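Local coordinates for aerobactin synthase IucC (Klebsiella pneumoniae, PDB 6CN7), which probably catalyses the ATP-dependent attachment of a second N-acetyl-N-hydroxylysine to the citryl intermediate, completing the siderophore aerobactin, at residues A[9-14]-A[106-111]; A[15-20]-A[60-65]; A[20-25]-A[138-143]; A[74-79]-A[99-104]; A[113-118]-A[132-137]. The protein carries 5 engineered substitutions. All blocks are in the same frame, centred on the assembly; numbering follows the deposited sequence.

All five contacts lie in the N-terminal part of the chain. Helix 4-25 carries contacts 1, 2 and 3 along its length, and helix 91-114 carries contacts 4, 1 and 5. Contacts 2 and 4 are buried: contact 2 is wholly apolar across its segments, contact 4 mainly so, with a tyrosine hydroxyl against glutamine methylenes. Contacts 1, 3 and 5 are only partly buried and add polar links: a water bridge, a salt bridge and a weak arginine-to-carbonyl bond, respectively. Contacts 2 and 3 share L20, and N12 OD1 from contact 1 accepts from A76 N in contact 4. The centres of contacts 3 and 5 are about 20 Å apart, although segments 132-137 and 138-143 adjoin in sequence.

Contact 1 of 5, residues A[9-14]-A[106-111]; sequences DFVNRQ and LGDLQL
V11 of helix 4-25 presents both its methyls to D108 and L109 of helix 91-114, and it supplies 77 of the 138 Å² buried. The two branches do different work. CG1 is set anti to the backbone N (chi1 176°) and faces the stem of D108; V11 CG1 to D108 CB measures 3.3 Å, a tight value that should not be pressed at 2.45 Å resolution. CG2 takes the other side and meets one branch of L109, with V11 CG2 3.7 Å from L109 CD2, a normal apolar spacing.

D108 therefore lends its methylene to the packing while its carboxylate serves polar partners. A water joins the two helices, donating to V11 O at 2.8 Å and to D108 OD2 at 2.6 Å. The other oxygen, D108 OD1, forms a salt bridge with K145, so both carboxylate oxygens have partners. V11 CA and D108 CA, 6.5 Å apart, are the nearest alpha carbons of the two segments. L105 and L112 of helix 91-114 also touch V11. The arrangement is helix-helix packing in which V11 sits among L105, D108, L109 and L112, with a water linking the two helices.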
# COMPACT_ATOMS: atom_id res chain seq x y z
N ASP A 9 -21.17 16.51 13.68
CA ASP A 9 -21.76 17.76 13.21
C ASP A 9 -20.83 18.93 13.49
O ASP A 9 -20.70 19.84 12.66
CB ASP A 9 -23.11 17.99 13.88
CG ASP A 9 -23.71 19.34 13.52
OD1 ASP A 9 -24.11 19.52 12.35
OD2 ASP A 9 -23.77 20.22 14.40
N PHE A 10 -20.16 18.94 14.65
CA PHE A 10 -19.24 20.02 14.97
C PHE A 10 -18.09 20.07 13.98
O PHE A 10 -17.70 21.14 13.52
CB PHE A 10 -18.72 19.86 16.39
CG PHE A 10 -17.73 20.92 16.79
CD1 PHE A 10 -18.15 22.15 17.26
CD2 PHE A 10 -16.36 20.68 16.70
CE1 PHE A 10 -17.24 23.12 17.63
CE2 PHE A 10 -15.45 21.64 17.07
CZ PHE A 10 -15.89 22.87 17.54
N VAL A 11 -17.53 18.91 13.63
CA VAL A 11 -16.38 18.88 12.74
C VAL A 11 -16.78 19.28 11.32
O VAL A 11 -16.01 19.93 10.61
CB VAL A 11 -15.71 17.49 12.78
CG1 VAL A 11 -14.56 17.42 11.79
CG2 VAL A 11 -15.19 17.21 14.18
N ASN A 12 -17.98 18.89 10.89
CA ASN A 12 -18.45 19.28 9.57
C ASN A 12 -18.73 20.77 9.50
O ASN A 12 -18.43 21.42 8.50
CB ASN A 12 -19.69 18.48 9.18
CG ASN A 12 -19.35 17.22 8.40
OD1 ASN A 12 -19.14 17.26 7.19
ND2 ASN A 12 -19.30 16.09 9.10
N ARG A 13 -19.32 21.33 10.56
CA ARG A 13 -19.60 22.77 10.57
C ARG A 13 -18.31 23.58 10.55
O ARG A 13 -18.18 24.55 9.80
CB ARG A 13 -20.43 23.13 11.80
CG ARG A 13 -21.88 22.70 11.69
CD ARG A 13 -22.73 23.20 12.84
NE ARG A 13 -24.12 22.77 12.69
CZ ARG A 13 -25.06 23.47 12.07
NH1 ARG A 13 -24.80 24.66 11.56
NH2 ARG A 13 -26.29 22.98 11.98
N GLN A 14 -17.33 23.19 11.37
CA GLN A 14 -16.06 23.90 11.38
C GLN A 14 -15.40 23.88 10.01
O GLN A 14 -14.85 24.89 9.55
CB GLN A 14 -15.12 23.30 12.43
CG GLN A 14 -15.64 23.38 13.87
CD GLN A 14 -15.61 24.78 14.44
OE1 GLN A 14 -16.65 25.38 14.70
NE2 GLN A 14 -14.41 25.30 14.66
N LEU A 106 -11.57 12.78 9.66
CA LEU A 106 -11.06 11.76 10.57
C LEU A 106 -10.05 12.36 11.53
O LEU A 106 -10.12 12.13 12.75
CB LEU A 106 -10.44 10.61 9.78
CG LEU A 106 -11.42 9.65 9.11
CD1 LEU A 106 -10.70 8.71 8.16
CD2 LEU A 106 -12.19 8.85 10.16
N GLY A 107 -9.10 13.15 11.01
CA GLY A 107 -8.12 13.78 11.88
C GLY A 107 -8.74 14.79 12.82
O GLY A 107 -8.37 14.87 13.99
N ASP A 108 -9.69 15.58 12.32
CA ASP A 108 -10.37 16.55 13.17
C ASP A 108 -11.16 15.86 14.28
O ASP A 108 -11.27 16.39 15.39
CB ASP A 108 -11.28 17.44 12.33
CG ASP A 108 -10.50 18.34 11.38
OD1 ASP A 108 -9.25 18.38 11.49
OD2 ASP A 108 -11.12 19.00 10.53
N LEU A 109 -11.72 14.68 13.99
CA LEU A 109 -12.40 13.91 15.03
C LEU A 109 -11.41 13.43 16.09
O LEU A 109 -11.73 13.41 17.28
CB LEU A 109 -13.13 12.72 14.41
CG LEU A 109 -14.37 13.04 13.58
CD1 LEU A 109 -14.78 11.83 12.76
CD2 LEU A 109 -15.52 13.49 14.46
N GLN A 110 -10.20 13.04 15.67
CA GLN A 110 -9.18 12.63 16.62
C GLN A 110 -8.78 13.79 17.53
O GLN A 110 -8.69 13.64 18.75
CB GLN A 110 -7.96 12.09 15.88
CG GLN A 110 -6.87 11.56 16.81
CD GLN A 110 -7.35 10.41 17.67
OE1 GLN A 110 -8.18 9.61 17.25
NE2 GLN A 110 -6.84 10.33 18.89
N LEU A 111 -8.52 14.96 16.94
CA LEU A 111 -8.11 16.11 17.74
C LEU A 111 -9.21 16.51 18.72
O LEU A 111 -8.93 16.89 19.86
CB LEU A 111 -7.76 17.29 16.82
CG LEU A 111 -6.57 17.06 15.89
CD1 LEU A 111 -6.40 18.21 14.91
CD2 LEU A 111 -5.29 16.87 16.70
O HOH W 1 -13.29 20.27 11.23

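Contact 2 of 5, residues A[15-20]-A[60-65]; sequences LVAKML and LWIDAQ
A17 and L20 meet I62 and A64 through apolar contacts alone; no hydrogen bond or salt bridge crosses between 15-20 and 60-65. I62 is the centre of the packing. Its CG1 stands beside the backbone N (chi1 -67°), which places the CG2 branch against A17, with I62 CG2 3.7 Å from A17 CB. The extended CG1-CD1 arm reaches along the helix to the next turn: I62 CD1 lies 4.0 Å from L20 CB and 3.7 Å from A17 O, so the isoleucine tip rests on helix backbone as well as on a side chain. A64 adds a lighter touch, A64 CB to A17 CB at 4.2 Å. With only methyls between them, the chains come close, A17 CA to A64 CA being 5.6 Å.

Within 60-65, D63 makes a local polar bond. D63 OD1 accepts from the backbone N of Q65 at 3.2 Å, forming an Asx turn in which the donor sits well above the carboxylate plane. The turn lies just past I62, where the strand gives way.

Within this chain strand 60-62 is an outermost strand of the four-stranded antiparallel sheet, where W61 and D63 bond through their backbones to E53 and S51 of strand 46-54. The I62 side chain is on the helix-facing side of the sheet, touching F50 of the next strand and A21 of helix 4-25, whereas L20 reaches on to L79 of helix 76-87.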
# COMPACT_ATOMS: atom_id res chain seq x y z
N LEU A 15 -15.45 22.73 9.32
CA LEU A 15 -14.80 22.63 8.03
C LEU A 15 -15.54 23.44 6.97
O LEU A 15 -14.91 24.12 6.15
CB LEU A 15 -14.68 21.16 7.60
CG LEU A 15 -13.98 20.92 6.26
CD1 LEU A 15 -12.61 21.58 6.22
CD2 LEU A 15 -13.86 19.43 5.97
N VAL A 16 -16.87 23.37 6.96
CA VAL A 16 -17.65 24.18 6.01
C VAL A 16 -17.33 25.66 6.20
O VAL A 16 -17.11 26.39 5.23
CB VAL A 16 -19.15 23.90 6.18
CG1 VAL A 16 -19.99 24.93 5.42
CG2 VAL A 16 -19.48 22.49 5.69
N ALA A 17 -17.30 26.11 7.46
CA ALA A 17 -16.99 27.51 7.73
C ALA A 17 -15.59 27.87 7.26
O ALA A 17 -15.37 28.94 6.68
CB ALA A 17 -17.15 27.81 9.22
N LYS A 18 -14.62 26.98 7.48
CA LYS A 18 -13.27 27.23 7.00
C LYS A 18 -13.24 27.31 5.48
O LYS A 18 -12.58 28.20 4.92
CB LYS A 18 -12.32 26.13 7.50
CG LYS A 18 -10.87 26.34 7.10
CD LYS A 18 -9.98 25.20 7.57
CE LYS A 18 -8.57 25.36 7.02
NZ LYS A 18 -7.65 24.27 7.47
N MET A 19 -13.94 26.41 4.80
CA MET A 19 -13.97 26.42 3.34
C MET A 19 -14.61 27.70 2.81
O MET A 19 -14.04 28.38 1.95
CB MET A 19 -14.72 25.19 2.82
CG MET A 19 -14.04 23.87 3.13
SD MET A 19 -15.10 22.44 2.79
CE MET A 19 -15.25 22.53 1.01
N LEU A 20 -15.80 28.04 3.32
CA LEU A 20 -16.50 29.22 2.82
C LEU A 20 -15.67 30.48 3.05
O LEU A 20 -15.55 31.33 2.16
CB LEU A 20 -17.86 29.36 3.51
CG LEU A 20 -18.94 28.32 3.19
CD1 LEU A 20 -20.16 28.55 4.06
CD2 LEU A 20 -19.32 28.35 1.71
N LEU A 60 -13.45 36.60 6.44
CA LEU A 60 -14.59 36.46 7.33
C LEU A 60 -14.28 35.57 8.53
O LEU A 60 -13.59 34.56 8.40
CB LEU A 60 -15.79 35.88 6.57
CG LEU A 60 -16.39 36.75 5.47
CD1 LEU A 60 -17.29 35.92 4.58
CD2 LEU A 60 -17.15 37.92 6.07
N TRP A 61 -14.79 35.96 9.69
CA TRP A 61 -14.81 35.11 10.88
C TRP A 61 -16.22 34.54 10.99
O TRP A 61 -17.12 35.21 11.50
CB TRP A 61 -14.43 35.89 12.13
CG TRP A 61 -13.18 36.71 12.00
CD1 TRP A 61 -12.19 36.56 11.07
CD2 TRP A 61 -12.80 37.82 12.82
NE1 TRP A 61 -11.22 37.51 11.26
CE2 TRP A 61 -11.57 38.30 12.33
CE3 TRP A 61 -13.39 38.46 13.92
CZ2 TRP A 61 -10.91 39.38 12.90
CZ3 TRP A 61 -12.73 39.53 14.48
CH2 TRP A 61 -11.51 39.99 13.98
N ILE A 62 -16.40 33.32 10.51
CA ILE A 62 -17.72 32.71 10.43
C ILE A 62 -18.02 31.97 11.73
O ILE A 62 -17.18 31.20 12.22
CB ILE A 62 -17.81 31.76 9.22
CG1 ILE A 62 -17.72 32.58 7.92
CG2 ILE A 62 -19.09 30.93 9.27
CD1 ILE A 62 -17.76 31.76 6.65
N ASP A 63 -19.21 32.21 12.28
CA ASP A 63 -19.70 31.44 13.42
C ASP A 63 -20.31 30.14 12.90
O ASP A 63 -21.40 30.15 12.33
CB ASP A 63 -20.72 32.26 14.21
CG ASP A 63 -21.23 31.53 15.45
OD1 ASP A 63 -20.93 30.33 15.61
OD2 ASP A 63 -21.93 32.16 16.26
N ALA A 64 -19.60 29.03 13.12
CA ALA A 64 -19.98 27.77 12.49
C ALA A 64 -21.36 27.30 12.92
O ALA A 64 -22.03 26.58 12.17
CB ALA A 64 -18.94 26.70 12.80
N GLN A 65 -21.82 27.69 14.11
CA GLN A 65 -23.12 27.22 14.59
C GLN A 65 -24.27 27.83 13.81
O GLN A 65 -25.35 27.23 13.73
CB GLN A 65 -23.27 27.51 16.08
CG GLN A 65 -22.50 26.57 16.98
CD GLN A 65 -22.98 25.13 16.88
OE1 GLN A 65 -24.19 24.87 16.85
NE2 GLN A 65 -22.04 24.20 16.80

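Contact 3 of 5, residues A[20-25]-A[138-143]; sequences LAELEY and HPKFAF
E22, near the end of helix 4-25, and K140, in the loop 138-143, are joined by a salt bridge, K140 NZ donating to E22 OE2 at 2.8 Å. The ammonium approaches the anti side of the carboxylate oxygen and lies 17° out of the carboxylate plane. The lysine chain is extended until its last torsion (chi4 56°), and that bend turns NZ back to the glutamate while the methylenes pass across it: K140 CG is 3.4 Å from E22 OE2. The two side chains cross at about a right angle, and E22 CG packs at 3.4 Å against K140 O.

Neither charge relies on this pair alone. K140 NZ has its strongest partner in E26, and E22 OE2 takes another salt bridge from R492 of helix 475-499. The small cluster of two acids and two bases, which probably keeps the largely buried E22 ionised, ties the end of the N-terminal helix to both an irregular loop and a helix from the C-terminal part of the chain. A water links E22 OE1 to P139 O, 2.7 Å from the latter; its 2.4 Å distance to E22 OE1 is doubtfully short.

Several polar groups of the loop have partners too. H138 ND1 accepts from K140 N at 3.2 Å, with the donor 35° out of the ring plane. P139 CD and F141 CE2 lie over opposite faces of that ring, each toward its rim. The carbonyls H138 O and F141 O both receive K18 NZ from helix 4-25, one turn before E22, and H138 O is also bonded by N144 ND2.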
# COMPACT_ATOMS: atom_id res chain seq x y z
N LEU A 20 -15.80 28.04 3.32
CA LEU A 20 -16.50 29.22 2.82
C LEU A 20 -15.67 30.48 3.05
O LEU A 20 -15.55 31.33 2.16
CB LEU A 20 -17.86 29.36 3.51
CG LEU A 20 -18.94 28.32 3.19
CD1 LEU A 20 -20.16 28.55 4.06
CD2 LEU A 20 -19.32 28.35 1.71
N ALA A 21 -15.09 30.63 4.25
CA ALA A 21 -14.39 31.86 4.58
C ALA A 21 -13.14 32.04 3.72
O ALA A 21 -12.87 33.15 3.25
CB ALA A 21 -14.02 31.86 6.07
N GLU A 22 -12.37 30.97 3.51
CA GLU A 22 -11.13 31.11 2.75
C GLU A 22 -11.41 31.28 1.26
O GLU A 22 -10.76 32.10 0.60
CB GLU A 22 -10.23 29.89 2.99
CG GLU A 22 -8.81 30.05 2.47
CD GLU A 22 -8.01 31.10 3.23
OE1 GLU A 22 -8.32 31.34 4.42
OE2 GLU A 22 -7.08 31.68 2.64
N LEU A 23 -12.37 30.53 0.72
CA LEU A 23 -12.71 30.69 -0.70
C LEU A 23 -13.33 32.05 -0.98
O LEU A 23 -13.18 32.58 -2.08
CB LEU A 23 -13.65 29.57 -1.15
CG LEU A 23 -13.05 28.17 -1.19
CD1 LEU A 23 -14.13 27.13 -1.40
CD2 LEU A 23 -12.00 28.06 -2.29
N GLU A 24 -14.04 32.63 0.00
CA GLU A 24 -14.56 33.98 -0.17
C GLU A 24 -13.44 35.00 -0.10
O GLU A 24 -13.47 36.02 -0.81
CB GLU A 24 -15.63 34.26 0.89
CG GLU A 24 -16.61 35.38 0.53
CD GLU A 24 -16.15 36.76 0.97
OE1 GLU A 24 -15.10 36.86 1.65
OE2 GLU A 24 -16.84 37.75 0.64
N TYR A 25 -12.44 34.75 0.74
CA TYR A 25 -11.27 35.62 0.80
C TYR A 25 -10.46 35.53 -0.49
O TYR A 25 -9.89 36.53 -0.94
CB TYR A 25 -10.42 35.27 2.01
CG TYR A 25 -9.19 36.13 2.16
CD1 TYR A 25 -9.29 37.48 2.44
CD2 TYR A 25 -7.91 35.59 2.01
CE1 TYR A 25 -8.17 38.27 2.58
CE2 TYR A 25 -6.79 36.38 2.14
CZ TYR A 25 -6.92 37.72 2.42
OH TYR A 25 -5.81 38.51 2.56
N HIS A 138 -2.57 23.10 8.90
CA HIS A 138 -2.37 24.30 8.10
C HIS A 138 -3.65 25.13 8.06
O HIS A 138 -4.72 24.59 7.75
CB HIS A 138 -1.93 23.94 6.68
CG HIS A 138 -1.33 25.08 5.93
ND1 HIS A 138 -2.08 25.99 5.21
CD2 HIS A 138 -0.04 25.48 5.80
CE1 HIS A 138 -1.28 26.89 4.67
NE2 HIS A 138 -0.04 26.60 5.01
N PRO A 139 -3.59 26.43 8.37
CA PRO A 139 -4.83 27.20 8.52
C PRO A 139 -5.48 27.63 7.21
O PRO A 139 -6.65 28.03 7.24
CB PRO A 139 -4.37 28.43 9.32
CG PRO A 139 -2.95 28.62 8.91
CD PRO A 139 -2.39 27.25 8.65
N LYS A 140 -4.77 27.57 6.08
CA LYS A 140 -5.33 28.07 4.83
C LYS A 140 -6.05 27.00 4.02
O LYS A 140 -7.13 27.25 3.49
CB LYS A 140 -4.22 28.69 3.97
CG LYS A 140 -4.71 29.26 2.65
CD LYS A 140 -3.58 29.88 1.84
CE LYS A 140 -4.08 30.34 0.48
NZ LYS A 140 -5.23 31.28 0.59
N PHE A 141 -5.46 25.81 3.91
CA PHE A 141 -5.97 24.80 2.98
C PHE A 141 -7.19 24.09 3.55
O PHE A 141 -7.24 23.76 4.74
CB PHE A 141 -4.87 23.80 2.64
CG PHE A 141 -3.76 24.40 1.83
CD1 PHE A 141 -3.94 24.67 0.48
CD2 PHE A 141 -2.54 24.70 2.41
CE1 PHE A 141 -2.93 25.23 -0.27
CE2 PHE A 141 -1.52 25.26 1.66
CZ PHE A 141 -1.71 25.52 0.32
N ALA A 142 -8.17 23.85 2.68
CA ALA A 142 -9.46 23.33 3.12
C ALA A 142 -9.33 21.94 3.73
O ALA A 142 -9.92 21.66 4.78
CB ALA A 142 -10.43 23.30 1.94
N PHE A 143 -8.57 21.05 3.09
CA PHE A 143 -8.39 19.68 3.55
C PHE A 143 -6.92 19.51 3.95
O PHE A 143 -6.13 18.91 3.24
CB PHE A 143 -8.79 18.69 2.46
CG PHE A 143 -10.12 19.00 1.83
CD1 PHE A 143 -11.20 19.38 2.61
CD2 PHE A 143 -10.29 18.93 0.45
CE1 PHE A 143 -12.43 19.67 2.03
CE2 PHE A 143 -11.51 19.22 -0.13
CZ PHE A 143 -12.58 19.59 0.66
O HOH W 2 -8.52 29.63 6.09

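Contact 4 of 5, residues A[74-79]-A[99-104]; sequences VLAQTL and QDLYAT
This is a buried helix-helix contact, in which A76 and Q77 from the first turn of helix 76-87 face L101 and Y102 on helix 91-114. L101 fits the low surface left by the alanine. Its side chain is extended (CG anti to the backbone N, chi1 179°), which carries one methyl to the other helix: L101 CD1 lies 3.8 Å from A76 CB. The same methyl, L101 CD1, is 3.7 Å from the backbone oxygen A76 O, and it also touches Q77 N. The leucine thus packs on the backbone of the first helical turn as much as on a side chain. The closest alpha carbons, Q77 CA and L101 CA, are 7.5 Å apart.

Y102 makes the second patch. Its OH touches the CB and CG methylenes of Q77, with Y102 OH 3.4 Å from Q77 CG, and no hydrogen bond is formed to the amide. The amide and ring planes stand 72° apart, and Q77 CB approaches the ring obliquely. The tyrosine is backed within its own helix by L101 CD2, 3.9 Å above the centre of one face of the Y102 ring. Its hydroxyl has a weak hydrogen bond to E241 of the second subunit, so this edge of the contact borders the dimer interface.

Helices 76-87 and 91-114 follow one another through a three-residue connection and run in roughly opposite senses, making this the packing of an alpha-helical hairpin.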
# COMPACT_ATOMS: atom_id res chain seq x y z
N VAL A 74 -25.74 20.25 7.31
CA VAL A 74 -24.50 20.97 7.04
C VAL A 74 -23.37 19.95 7.01
O VAL A 74 -22.93 19.46 8.06
CB VAL A 74 -24.25 22.06 8.08
CG1 VAL A 74 -22.96 22.81 7.79
CG2 VAL A 74 -25.43 23.03 8.11
N LEU A 75 -22.88 19.63 5.81
CA LEU A 75 -21.82 18.66 5.63
C LEU A 75 -20.80 19.20 4.64
O LEU A 75 -21.16 19.82 3.63
CB LEU A 75 -22.37 17.32 5.13
CG LEU A 75 -23.40 16.66 6.05
CD1 LEU A 75 -24.05 15.47 5.35
CD2 LEU A 75 -22.76 16.23 7.36
N ALA A 76 -19.52 18.96 4.93
CA ALA A 76 -18.46 19.37 4.01
C ALA A 76 -18.61 18.67 2.67
O ALA A 76 -18.38 19.27 1.61
CB ALA A 76 -17.09 19.09 4.62
N GLN A 77 -18.98 17.39 2.69
CA GLN A 77 -19.19 16.65 1.45
C GLN A 77 -20.20 17.36 0.56
O GLN A 77 -20.00 17.47 -0.66
CB GLN A 77 -19.65 15.23 1.77
CG GLN A 77 -19.86 14.36 0.55
CD GLN A 77 -21.31 13.97 0.35
OE1 GLN A 77 -22.21 14.79 0.51
NE2 GLN A 77 -21.55 12.71 0.00
N THR A 78 -21.29 17.86 1.14
CA THR A 78 -22.30 18.56 0.36
C THR A 78 -21.71 19.81 -0.30
O THR A 78 -21.94 20.06 -1.49
CB THR A 78 -23.48 18.94 1.25
OG1 THR A 78 -23.95 17.78 1.95
CG2 THR A 78 -24.63 19.51 0.42
N LEU A 79 -20.95 20.59 0.46
CA LEU A 79 -20.35 21.80 -0.09
C LEU A 79 -19.38 21.48 -1.22
O LEU A 79 -19.37 22.15 -2.25
CB LEU A 79 -19.64 22.59 1.01
CG LEU A 79 -18.84 23.81 0.54
CD1 LEU A 79 -19.74 24.82 -0.16
CD2 LEU A 79 -18.12 24.45 1.71
N GLN A 99 -11.54 11.93 -0.65
CA GLN A 99 -10.63 11.22 0.24
C GLN A 99 -9.83 12.19 1.10
O GLN A 99 -9.69 11.98 2.31
CB GLN A 99 -9.70 10.32 -0.59
CG GLN A 99 -10.42 9.13 -1.21
CD GLN A 99 -9.51 8.29 -2.08
OE1 GLN A 99 -8.42 8.71 -2.46
NE2 GLN A 99 -9.96 7.08 -2.40
N ASP A 100 -9.31 13.26 0.49
CA ASP A 100 -8.66 14.30 1.28
C ASP A 100 -9.64 14.92 2.27
O ASP A 100 -9.27 15.24 3.41
CB ASP A 100 -8.08 15.37 0.37
CG ASP A 100 -6.95 14.85 -0.50
OD1 ASP A 100 -6.35 13.82 -0.15
OD2 ASP A 100 -6.68 15.47 -1.55
N LEU A 101 -10.89 15.11 1.86
CA LEU A 101 -11.90 15.67 2.75
C LEU A 101 -12.16 14.75 3.93
O LEU A 101 -12.18 15.20 5.09
CB LEU A 101 -13.20 15.94 1.98
CG LEU A 101 -14.38 16.53 2.75
CD1 LEU A 101 -15.27 17.30 1.80
CD2 LEU A 101 -15.22 15.46 3.47
N TYR A 102 -12.36 13.46 3.67
CA TYR A 102 -12.68 12.54 4.75
C TYR A 102 -11.45 12.24 5.60
O TYR A 102 -11.58 11.98 6.80
CB TYR A 102 -13.29 11.26 4.19
CG TYR A 102 -14.73 11.43 3.76
CD1 TYR A 102 -15.73 11.62 4.71
CD2 TYR A 102 -15.09 11.42 2.42
CE1 TYR A 102 -17.05 11.79 4.33
CE2 TYR A 102 -16.42 11.58 2.03
CZ TYR A 102 -17.39 11.77 2.99
OH TYR A 102 -18.70 11.93 2.62
N ALA A 103 -10.26 12.26 5.00
CA ALA A 103 -9.04 12.17 5.80
C ALA A 103 -8.95 13.33 6.78
O ALA A 103 -8.45 13.16 7.90
CB ALA A 103 -7.81 12.14 4.89
N THR A 104 -9.42 14.52 6.39
CA THR A 104 -9.38 15.67 7.28
C THR A 104 -10.39 15.54 8.41
O THR A 104 -10.08 15.83 9.57
CB THR A 104 -9.62 16.96 6.49
OG1 THR A 104 -8.62 17.10 5.47
CG2 THR A 104 -9.56 18.18 7.41

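Contact 5 of 5, residues A[113-118]-A[132-137]; sequences KARRGL and QCLLSG
The end of helix 91-114 passes into a type II beta turn, R115 to L118, and there A114 and R115 meet L134 and S136 just past helix 128-133. In the turn G117 has a positive phi (66°), as expected at its third position. L134 provides the apolar part: its CD2 lies 3.8 Å from A114 CB, and its CD1 is 4.1 Å from R115 CG.

The R115 chain runs alongside L134 in the opposite sense. The arginine bends at its third torsion (chi3 59°), which brings the guanidinium to the carbonyl; R115 NH2 donates to L134 O at 2.9 Å. The bond is weak, with an N-H...O angle of 129° and an oblique approach to the guanidinium. The stronger partner of R115 NH2 is E375 OE1, in a salt bridge. S136 OG bonds to the same carboxylate oxygen, so arginine and serine converge on one acid, although R115 NH2 and S136 OG themselves are 3.7 Å apart.

S136 O in turn receives K145 NZ. The contact thus joins the C-terminal ends of helices 91-114 and 128-133, with E375 bonded to R115 and S136 and with L135 turned to L369 of strand 366-369.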
# COMPACT_ATOMS: atom_id res chain seq x y z
N LYS A 113 -11.42 14.49 20.12
CA LYS A 113 -11.41 13.52 21.21
C LYS A 113 -10.21 13.71 22.12
O LYS A 113 -10.33 13.65 23.35
CB LYS A 113 -11.43 12.10 20.65
N ALA A 114 -9.03 13.95 21.54
CA ALA A 114 -7.81 14.05 22.33
C ALA A 114 -7.70 15.35 23.12
O ALA A 114 -6.96 15.40 24.11
CB ALA A 114 -6.58 13.90 21.43
N ARG A 115 -8.40 16.40 22.70
CA ARG A 115 -8.32 17.70 23.35
C ARG A 115 -9.52 17.99 24.25
O ARG A 115 -9.70 19.13 24.67
CB ARG A 115 -8.18 18.79 22.28
CG ARG A 115 -6.83 18.77 21.58
CD ARG A 115 -6.80 19.64 20.33
NE ARG A 115 -7.10 21.04 20.63
CZ ARG A 115 -6.83 22.05 19.81
NH1 ARG A 115 -7.15 23.29 20.16
NH2 ARG A 115 -6.23 21.83 18.64
N ARG A 116 -10.33 16.98 24.56
CA ARG A 116 -11.53 17.20 25.35
C ARG A 116 -11.18 17.43 26.82
O ARG A 116 -10.24 16.85 27.36
CB ARG A 116 -12.48 16.01 25.23
CG ARG A 116 -13.90 16.41 24.88
CD ARG A 116 -14.88 15.26 25.03
NE ARG A 116 -14.89 14.37 23.87
CZ ARG A 116 -15.54 14.62 22.74
NH1 ARG A 116 -16.24 15.74 22.60
NH2 ARG A 116 -15.49 13.75 21.74
N GLY A 117 -11.97 18.30 27.46
CA GLY A 117 -11.76 18.67 28.84
C GLY A 117 -10.49 19.44 29.13
O GLY A 117 -10.17 19.67 30.30
N LEU A 118 -9.76 19.87 28.10
CA LEU A 118 -8.47 20.52 28.27
C LEU A 118 -8.61 22.01 28.01
O LEU A 118 -8.98 22.43 26.91
CB LEU A 118 -7.43 19.91 27.33
CG LEU A 118 -7.16 18.42 27.56
CD1 LEU A 118 -6.10 17.90 26.61
CD2 LEU A 118 -6.74 18.15 29.00
N GLN A 132 2.51 19.77 19.72
CA GLN A 132 2.67 19.88 18.32
C GLN A 132 1.79 18.91 17.59
O GLN A 132 1.25 19.25 16.60
CB GLN A 132 4.11 19.74 17.89
CG GLN A 132 4.28 19.66 16.41
CD GLN A 132 5.67 19.77 15.87
OE1 GLN A 132 5.86 19.76 14.71
NE2 GLN A 132 6.61 19.90 16.73
N CYS A 133 1.65 17.71 18.08
CA CYS A 133 0.77 16.72 17.47
C CYS A 133 -0.68 17.19 17.46
O CYS A 133 -1.42 16.88 16.52
CB CYS A 133 0.88 15.39 18.21
SG CYS A 133 2.39 14.45 17.87
N LEU A 134 -1.11 17.93 18.48
CA LEU A 134 -2.51 18.30 18.64
C LEU A 134 -2.87 19.59 17.91
O LEU A 134 -4.00 20.06 18.04
CB LEU A 134 -2.85 18.43 20.13
CG LEU A 134 -2.67 17.16 20.96
CD1 LEU A 134 -3.00 17.44 22.41
CD2 LEU A 134 -3.53 16.02 20.43
N LEU A 135 -1.94 20.17 17.15
CA LEU A 135 -2.25 21.38 16.40
C LEU A 135 -3.24 21.07 15.28
O LEU A 135 -3.27 19.96 14.73
CB LEU A 135 -0.97 21.99 15.83
CG LEU A 135 0.02 22.54 16.86
CD1 LEU A 135 1.29 22.99 16.16
CD2 LEU A 135 -0.58 23.68 17.66
N SER A 136 -4.05 22.07 14.94
CA SER A 136 -5.13 21.87 13.97
C SER A 136 -4.60 21.63 12.56
O SER A 136 -5.34 21.09 11.73
CB SER A 136 -6.06 23.08 13.96
OG SER A 136 -6.61 23.31 15.24
N GLY A 137 -3.37 22.00 12.27
CA GLY A 137 -2.83 21.87 10.93
C GLY A 137 -2.78 23.20 10.20
O GLY A 137 -2.92 24.28 10.78